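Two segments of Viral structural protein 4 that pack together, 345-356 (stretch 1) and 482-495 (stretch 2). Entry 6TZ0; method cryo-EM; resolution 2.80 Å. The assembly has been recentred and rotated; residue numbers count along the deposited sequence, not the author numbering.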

ATOM      1  N   ILE B 345      13.890 -24.210   6.725  1.00 35.21           N
ATOM      2  CA  ILE B 345      13.649 -25.618   7.022  1.00 35.21           C
ATOM      3  C   ILE B 345      13.566 -26.439   5.743  1.00 35.21           C
ATOM      4  O   ILE B 345      14.240 -27.463   5.612  1.00 35.21           O
ATOM      5  N   ASN B 346      12.761 -26.007   4.773  1.00 35.73           N
ATOM      6  CA  ASN B 346      12.630 -26.710   3.502  1.00 35.73           C
ATOM      7  C   ASN B 346      12.911 -25.763   2.346  1.00 35.73           C
ATOM      8  O   ASN B 346      12.385 -24.647   2.315  1.00 35.73           O
ATOM      9  N   ALA B 347      13.723 -26.215   1.392  1.00 31.84           N
ATOM     10  CA  ALA B 347      14.064 -25.444   0.203  1.00 31.84           C
ATOM     11  C   ALA B 347      13.642 -26.222  -1.032  1.00 31.84           C
ATOM     12  O   ALA B 347      13.944 -27.410  -1.152  1.00 31.84           O
ATOM     13  N   THR B 348      12.946 -25.555  -1.947  1.00 29.96           N
ATOM     14  CA  THR B 348      12.375 -26.224  -3.108  1.00 29.96           C
ATOM     15  C   THR B 348      12.569 -25.353  -4.339  1.00 29.96           C
ATOM     16  O   THR B 348      12.365 -24.139  -4.277  1.00 29.96           O
ATOM     17  N   LEU B 349      12.987 -25.965  -5.443  1.00 26.87           N
ATOM     18  CA  LEU B 349      13.083 -25.300  -6.736  1.00 26.87           C
ATOM     19  C   LEU B 349      12.020 -25.872  -7.657  1.00 26.87           C
ATOM     20  O   LEU B 349      12.012 -27.075  -7.922  1.00 26.87           O
ATOM     21  N   VAL B 350      11.134 -25.014  -8.151  1.00 26.36           N
ATOM     22  CA  VAL B 350      10.126 -25.414  -9.124  1.00 26.36           C
ATOM     23  C   VAL B 350      10.648 -25.084 -10.512  1.00 26.36           C
ATOM     24  O   VAL B 350      11.013 -23.937 -10.791  1.00 26.36           O
ATOM     25  N   VAL B 351      10.689 -26.088 -11.384  1.00 25.24           N
ATOM     26  CA  VAL B 351      11.209 -25.947 -12.738  1.00 25.24           C
ATOM     27  C   VAL B 351      10.090 -26.280 -13.711  1.00 25.24           C
ATOM     28  O   VAL B 351       9.632 -27.426 -13.768  1.00 25.24           O
ATOM     29  N   TYR B 352       9.653 -25.290 -14.481  1.00 26.04           N
ATOM     30  CA  TYR B 352       8.671 -25.506 -15.530  1.00 26.04           C
ATOM     31  C   TYR B 352       9.360 -25.710 -16.870  1.00 26.04           C
ATOM     32  O   TYR B 352      10.395 -25.106 -17.154  1.00 26.04           O
ATOM     33  N   ALA B 353       8.762 -26.558 -17.695  1.00 26.65           N
ATOM     34  CA  ALA B 353       9.294 -26.839 -19.018  1.00 26.65           C
ATOM     35  C   ALA B 353       8.165 -27.336 -19.899  1.00 26.65           C
ATOM     36  O   ALA B 353       7.141 -27.817 -19.410  1.00 26.65           O
ATOM     37  N   GLU B 354       8.363 -27.211 -21.206  1.00 31.79           N
ATOM     38  CA  GLU B 354       7.410 -27.785 -22.138  1.00 31.79           C
ATOM     39  C   GLU B 354       7.535 -29.300 -22.155  1.00 31.79           C
ATOM     40  O   GLU B 354       8.608 -29.867 -21.948  1.00 31.79           O
ATOM     41  N   LYS B 355       6.409 -29.948 -22.395  1.00 32.98           N
ATOM     42  CA  LYS B 355       6.310 -31.398 -22.409  1.00 32.98           C
ATOM     43  C   LYS B 355       7.005 -31.917 -23.657  1.00 32.98           C
ATOM     44  O   LYS B 355       6.460 -31.850 -24.759  1.00 32.98           O
ATOM     45  N   GLY B 356       8.223 -32.419 -23.494  1.00 32.40           N
ATOM     46  CA  GLY B 356       8.992 -32.898 -24.622  1.00 32.40           C
ATOM     47  C   GLY B 356      10.397 -32.346 -24.653  1.00 32.40           C
ATOM     48  O   GLY B 356      11.150 -32.600 -25.594  1.00 32.40           O
ATOM     49  N   PRO B 482      13.342 -35.683   1.824  1.00 33.98           N
ATOM     50  CA  PRO B 482      14.577 -34.904   1.925  1.00 33.98           C
ATOM     51  C   PRO B 482      14.303 -33.418   2.075  1.00 33.98           C
ATOM     52  O   PRO B 482      13.218 -32.918   1.775  1.00 33.98           O
ATOM     53  N   ARG B 483      15.320 -32.716   2.569  1.00 33.07           N
ATOM     54  CA  ARG B 483      15.176 -31.299   2.879  1.00 33.07           C
ATOM     55  C   ARG B 483      15.075 -30.454   1.614  1.00 33.07           C
ATOM     56  O   ARG B 483      14.235 -29.552   1.523  1.00 33.07           O
ATOM     57  N   THR B 484      15.925 -30.727   0.631  1.00 32.21           N
ATOM     58  CA  THR B 484      15.947 -29.972  -0.612  1.00 32.21           C
ATOM     59  C   THR B 484      15.266 -30.789  -1.699  1.00 32.21           C
ATOM     60  O   THR B 484      15.724 -31.883  -2.035  1.00 32.21           O
ATOM     61  N   LEU B 485      14.174 -30.258  -2.242  1.00 30.46           N
ATOM     62  CA  LEU B 485      13.429 -30.893  -3.318  1.00 30.46           C
ATOM     63  C   LEU B 485      13.566 -30.110  -4.614  1.00 30.46           C
ATOM     64  O   LEU B 485      13.741 -28.890  -4.614  1.00 30.46           O
ATOM     65  N   ILE B 486      13.478 -30.836  -5.723  1.00 30.14           N
ATOM     66  CA  ILE B 486      13.385 -30.257  -7.054  1.00 30.14           C
ATOM     67  C   ILE B 486      12.137 -30.841  -7.691  1.00 30.14           C
ATOM     68  O   ILE B 486      12.080 -32.046  -7.965  1.00 30.14           O
ATOM     69  N   VAL B 487      11.136 -30.000  -7.914  1.00 29.64           N
ATOM     70  CA  VAL B 487       9.828 -30.432  -8.386  1.00 29.64           C
ATOM     71  C   VAL B 487       9.604 -29.850  -9.773  1.00 29.64           C
ATOM     72  O   VAL B 487       9.866 -28.664 -10.002  1.00 29.64           O
ATOM     73  N   GLU B 488       9.143 -30.679 -10.698  1.00 31.28           N
ATOM     74  CA  GLU B 488       8.838 -30.254 -12.052  1.00 31.28           C
ATOM     75  C   GLU B 488       7.341 -30.008 -12.200  1.00 31.28           C
ATOM     76  O   GLU B 488       6.516 -30.619 -11.521  1.00 31.28           O
ATOM     77  N   GLY B 489       6.993 -29.096 -13.108  1.00 27.82           N
ATOM     78  CA  GLY B 489       5.606 -28.774 -13.357  1.00 27.82           C
ATOM     79  C   GLY B 489       5.346 -28.612 -14.841  1.00 27.82           C
ATOM     80  O   GLY B 489       6.273 -28.516 -15.642  1.00 27.82           O
ATOM     81  N   HIS B 490       4.065 -28.592 -15.198  1.00 27.67           N
ATOM     82  CA  HIS B 490       3.694 -28.420 -16.594  1.00 27.67           C
ATOM     83  C   HIS B 490       3.165 -27.041 -16.946  1.00 27.67           C
ATOM     84  O   HIS B 490       3.289 -26.643 -18.103  1.00 27.67           O
ATOM     85  N   PHE B 491       2.586 -26.304 -16.002  1.00 27.38           N
ATOM     86  CA  PHE B 491       1.962 -25.033 -16.344  1.00 27.38           C
ATOM     87  C   PHE B 491       1.857 -24.146 -15.116  1.00 27.38           C
ATOM     88  O   PHE B 491       1.900 -24.620 -13.981  1.00 27.38           O
ATOM     89  N   ASN B 492       1.702 -22.845 -15.367  1.00 28.04           N
ATOM     90  CA  ASN B 492       1.840 -21.836 -14.324  1.00 28.04           C
ATOM     91  C   ASN B 492       0.695 -21.812 -13.325  1.00 28.04           C
ATOM     92  O   ASN B 492       0.816 -21.131 -12.305  1.00 28.04           O
ATOM     93  N   ALA B 493      -0.410 -22.510 -13.579  1.00 29.25           N
ATOM     94  CA  ALA B 493      -1.485 -22.527 -12.596  1.00 29.25           C
ATOM     95  C   ALA B 493      -1.159 -23.416 -11.408  1.00 29.25           C
ATOM     96  O   ALA B 493      -1.861 -23.360 -10.397  1.00 29.25           O
ATOM     97  N   GLN B 494      -0.114 -24.226 -11.504  1.00 30.26           N
ATOM     98  CA  GLN B 494       0.373 -25.014 -10.388  1.00 30.26           C
ATOM     99  C   GLN B 494       1.214 -24.206  -9.413  1.00 30.26           C
ATOM    100  O   GLN B 494       1.678 -24.767  -8.422  1.00 30.26           O
ATOM    101  N   ASP B 495       1.403 -22.908  -9.655  1.00 32.06           N
ATOM    102  CA  ASP B 495       2.098 -22.051  -8.701  1.00 32.06           C
ATOM    103  C   ASP B 495       1.332 -21.914  -7.397  1.00 32.06           C
ATOM    104  O   ASP B 495       1.937 -21.703  -6.343  1.00 32.06           O
TER

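The two segments lie side by side: a strand starting at Ala347 runs parallel to strand 484-489, with axes 4.8 Å apart at closest approach and N-to-C directions 27° apart. The pairing is a regular ladder. Leu349 N donates to Leu485 O at 3.1 Å, Val487 N to Leu349 O at 3.1 Å, and Val351 N to Val487 O at 3.0 Å; the N-H...O angles of 162-164° indicate well-aimed bonds. The ladder begins with a weak bond from Ala347 N to Arg483 O, 3.4 Å.

Because paired residues sit in register, their side chains leave the sheet on the same face. Ala347, Leu349 and Val351 share one face with Thr484, Ile486 and Glu488; there Ala347 CB lies 4.5 Å from Thr484 CG2. The other face carries Thr348, Val350, Leu485 and Val487. Thr348, chi1 m, sets CG2 4.1 Å from Leu485 CB. Thr348 CG2 also lies 4.0 Å from Val487 CG2, a diagonal contact across the ladder; Val487 has chi1 t.

Tyr352 makes the largest contact, 133 Å² covered by the other stretch. It leaves that same face with chi1 m and chi2 -72°, and its ring edge lies against Gly489, with CD1 3.7 Å from Gly489 C. An ideal CB on Gly489 would fall 2.7 Å from Tyr352 CE1, so the missing side chain makes room for the ring. Asn492 ND2 covers one ring face, 3.9 Å from Tyr352 CE2, and the hydroxyl end reaches Gln494, with Tyr352 OH 4.0 Å from Gln494 CB.

Polar side chains also make contacts. Arg483, extended with chi1 to chi3 all t, packs CG 3.2 Å from Ile345 O, and Arg483 NE lies 3.3 Å from Ile345 O. Lys355 NZ approaches His490 NE2 at 4.2 Å, proximity without a hydrogen bond. Within stretch 2, a weak bond links His490 N to Gln494 OE1, 3.4 Å.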

ATOM      1  CB  ILE B 345      12.393 -25.784   7.897  1.00 35.21           C
ATOM      2  CG1 ILE B 345      12.635 -25.168   9.272  1.00 35.21           C
ATOM      3  CG2 ILE B 345      12.030 -27.248   8.042  1.00 35.21           C
ATOM      4  CD1 ILE B 345      11.423 -25.101  10.147  1.00 35.21           C
ATOM      5  CB  ASN B 346      11.234 -27.310   3.333  1.00 35.73           C
ATOM      6  CG  ASN B 346      10.906 -28.325   4.391  1.00 35.73           C
ATOM      7  OD1 ASN B 346       9.949 -28.162   5.140  1.00 35.73           O
ATOM      8  ND2 ASN B 346      11.706 -29.377   4.470  1.00 35.73           N
ATOM      9  CB  ALA B 347      15.560 -25.138   0.150  1.00 31.84           C
ATOM     10  CB  THR B 348      10.885 -26.516  -2.878  1.00 29.96           C
ATOM     11  OG1 THR B 348      10.718 -27.227  -1.648  1.00 29.96           O
ATOM     12  CG2 THR B 348      10.312 -27.357  -4.001  1.00 29.96           C
ATOM     13  CB  LEU B 349      14.464 -25.486  -7.360  1.00 26.87           C
ATOM     14  CG  LEU B 349      14.693 -24.752  -8.679  1.00 26.87           C
ATOM     15  CD1 LEU B 349      14.698 -23.263  -8.437  1.00 26.87           C
ATOM     16  CD2 LEU B 349      15.968 -25.200  -9.351  1.00 26.87           C
ATOM     17  CB  VAL B 350       8.780 -24.726  -8.860  1.00 26.36           C
ATOM     18  CG1 VAL B 350       7.775 -25.125  -9.921  1.00 26.36           C
ATOM     19  CG2 VAL B 350       8.271 -25.104  -7.500  1.00 26.36           C
ATOM     20  CB  VAL B 351      12.422 -26.850 -12.981  1.00 25.24           C
ATOM     21  CG1 VAL B 351      12.882 -26.725 -14.414  1.00 25.24           C
ATOM     22  CG2 VAL B 351      13.537 -26.497 -12.035  1.00 25.24           C
ATOM     23  CB  TYR B 352       7.706 -24.333 -15.652  1.00 26.04           C
ATOM     24  CG  TYR B 352       6.809 -24.151 -14.467  1.00 26.04           C
ATOM     25  CD1 TYR B 352       5.775 -25.029 -14.229  1.00 26.04           C
ATOM     26  CD2 TYR B 352       6.962 -23.068 -13.618  1.00 26.04           C
ATOM     27  CE1 TYR B 352       4.946 -24.868 -13.157  1.00 26.04           C
ATOM     28  CE2 TYR B 352       6.127 -22.889 -12.550  1.00 26.04           C
ATOM     29  CZ  TYR B 352       5.121 -23.797 -12.324  1.00 26.04           C
ATOM     30  OH  TYR B 352       4.275 -23.637 -11.261  1.00 26.04           O
ATOM     31  CB  ALA B 353      10.419 -27.871 -18.966  1.00 26.65           C
ATOM     32  CB  GLU B 354       7.604 -27.233 -23.549  1.00 31.79           C
ATOM     33  CG  GLU B 354       7.151 -25.798 -23.736  1.00 31.79           C
ATOM     34  CD  GLU B 354       7.282 -25.331 -25.171  1.00 31.79           C
ATOM     35  OE1 GLU B 354       7.827 -26.088 -25.996  1.00 31.79           O
ATOM     36  OE2 GLU B 354       6.840 -24.208 -25.481  1.00 31.79           O
ATOM     37  CB  LYS B 355       4.842 -31.797 -22.366  1.00 32.98           C
ATOM     38  CG  LYS B 355       4.591 -33.257 -22.205  1.00 32.98           C
ATOM     39  CD  LYS B 355       3.127 -33.518 -22.012  1.00 32.98           C
ATOM     40  CE  LYS B 355       2.876 -34.992 -21.930  1.00 32.98           C
ATOM     41  NZ  LYS B 355       3.571 -35.566 -20.751  1.00 32.98           N
ATOM     42  CB  PRO B 482      15.296 -35.208   0.611  1.00 33.98           C
ATOM     43  CG  PRO B 482      14.761 -36.499   0.192  1.00 33.98           C
ATOM     44  CD  PRO B 482      13.331 -36.504   0.603  1.00 33.98           C
ATOM     45  CB  ARG B 483      16.353 -30.840   3.737  1.00 33.07           C
ATOM     46  CG  ARG B 483      16.328 -29.375   4.022  1.00 33.07           C
ATOM     47  CD  ARG B 483      17.511 -28.911   4.814  1.00 33.07           C
ATOM     48  NE  ARG B 483      17.458 -27.467   4.977  1.00 33.07           N
ATOM     49  CZ  ARG B 483      17.998 -26.610   4.121  1.00 33.07           C
ATOM     50  NH1 ARG B 483      18.642 -27.057   3.056  1.00 33.07           N
ATOM     51  NH2 ARG B 483      17.908 -25.309   4.336  1.00 33.07           N
ATOM     52  CB  THR B 484      17.377 -29.621  -1.015  1.00 32.21           C
ATOM     53  OG1 THR B 484      18.113 -30.823  -1.237  1.00 32.21           O
ATOM     54  CG2 THR B 484      18.059 -28.841   0.090  1.00 32.21           C
ATOM     55  CB  LEU B 485      11.942 -31.009  -2.987  1.00 30.46           C
ATOM     56  CG  LEU B 485      11.459 -31.999  -1.940  1.00 30.46           C
ATOM     57  CD1 LEU B 485       9.980 -31.790  -1.699  1.00 30.46           C
ATOM     58  CD2 LEU B 485      11.724 -33.417  -2.398  1.00 30.46           C
ATOM     59  CB  ILE B 486      14.625 -30.543  -7.905  1.00 30.14           C
ATOM     60  CG1 ILE B 486      15.838 -29.832  -7.315  1.00 30.14           C
ATOM     61  CG2 ILE B 486      14.402 -30.091  -9.330  1.00 30.14           C
ATOM     62  CD1 ILE B 486      17.122 -30.265  -7.926  1.00 30.14           C
ATOM     63  CB  VAL B 487       8.719 -29.993  -7.412  1.00 29.64           C
ATOM     64  CG1 VAL B 487       7.363 -30.432  -7.906  1.00 29.64           C
ATOM     65  CG2 VAL B 487       8.987 -30.544  -6.027  1.00 29.64           C
ATOM     66  CB  GLU B 488       9.290 -31.313 -13.048  1.00 31.28           C
ATOM     67  CG  GLU B 488      10.755 -31.636 -12.997  1.00 31.28           C
ATOM     68  CD  GLU B 488      11.111 -32.761 -13.939  1.00 31.28           C
ATOM     69  OE1 GLU B 488      10.194 -33.308 -14.582  1.00 31.28           O
ATOM     70  OE2 GLU B 488      12.301 -33.114 -14.025  1.00 31.28           O
ATOM     71  CB  HIS B 490       2.643 -29.445 -17.027  1.00 27.67           C
ATOM     72  CG  HIS B 490       3.174 -30.830 -17.201  1.00 27.67           C
ATOM     73  ND1 HIS B 490       2.891 -31.854 -16.327  1.00 27.67           N
ATOM     74  CD2 HIS B 490       4.005 -31.350 -18.132  1.00 27.67           C
ATOM     75  CE1 HIS B 490       3.483 -32.960 -16.742  1.00 27.67           C
ATOM     76  NE2 HIS B 490       4.180 -32.676 -17.825  1.00 27.67           N
ATOM     77  CB  PHE B 491       0.592 -25.239 -17.001  1.00 27.38           C
ATOM     78  CG  PHE B 491      -0.364 -26.092 -16.212  1.00 27.38           C
ATOM     79  CD1 PHE B 491      -0.400 -27.462 -16.399  1.00 27.38           C
ATOM     80  CD2 PHE B 491      -1.263 -25.522 -15.331  1.00 27.38           C
ATOM     81  CE1 PHE B 491      -1.277 -28.247 -15.696  1.00 27.38           C
ATOM     82  CE2 PHE B 491      -2.149 -26.306 -14.629  1.00 27.38           C
ATOM     83  CZ  PHE B 491      -2.153 -27.670 -14.814  1.00 27.38           C
ATOM     84  CB  ASN B 492       1.964 -20.437 -14.925  1.00 28.04           C
ATOM     85  CG  ASN B 492       3.242 -20.242 -15.687  1.00 28.04           C
ATOM     86  OD1 ASN B 492       3.225 -19.930 -16.869  1.00 28.04           O
ATOM     87  ND2 ASN B 492       4.365 -20.437 -15.015  1.00 28.04           N
ATOM     88  CB  ALA B 493      -2.791 -22.981 -13.237  1.00 29.25           C
ATOM     89  CB  GLN B 494       1.171 -26.195 -10.924  1.00 30.26           C
ATOM     90  CG  GLN B 494       0.314 -27.167 -11.686  1.00 30.26           C
ATOM     91  CD  GLN B 494       1.106 -28.260 -12.334  1.00 30.26           C
ATOM     92  OE1 GLN B 494       2.329 -28.257 -12.296  1.00 30.26           O
ATOM     93  NE2 GLN B 494       0.412 -29.209 -12.934  1.00 30.26           N
ATOM     94  CB  ASP B 495       2.321 -20.671  -9.311  1.00 32.06           C
ATOM     95  CG  ASP B 495       3.339 -20.685 -10.413  1.00 32.06           C
ATOM     96  OD1 ASP B 495       4.256 -21.526 -10.355  1.00 32.06           O
ATOM     97  OD2 ASP B 495       3.228 -19.855 -11.335  1.00 32.06           O
TER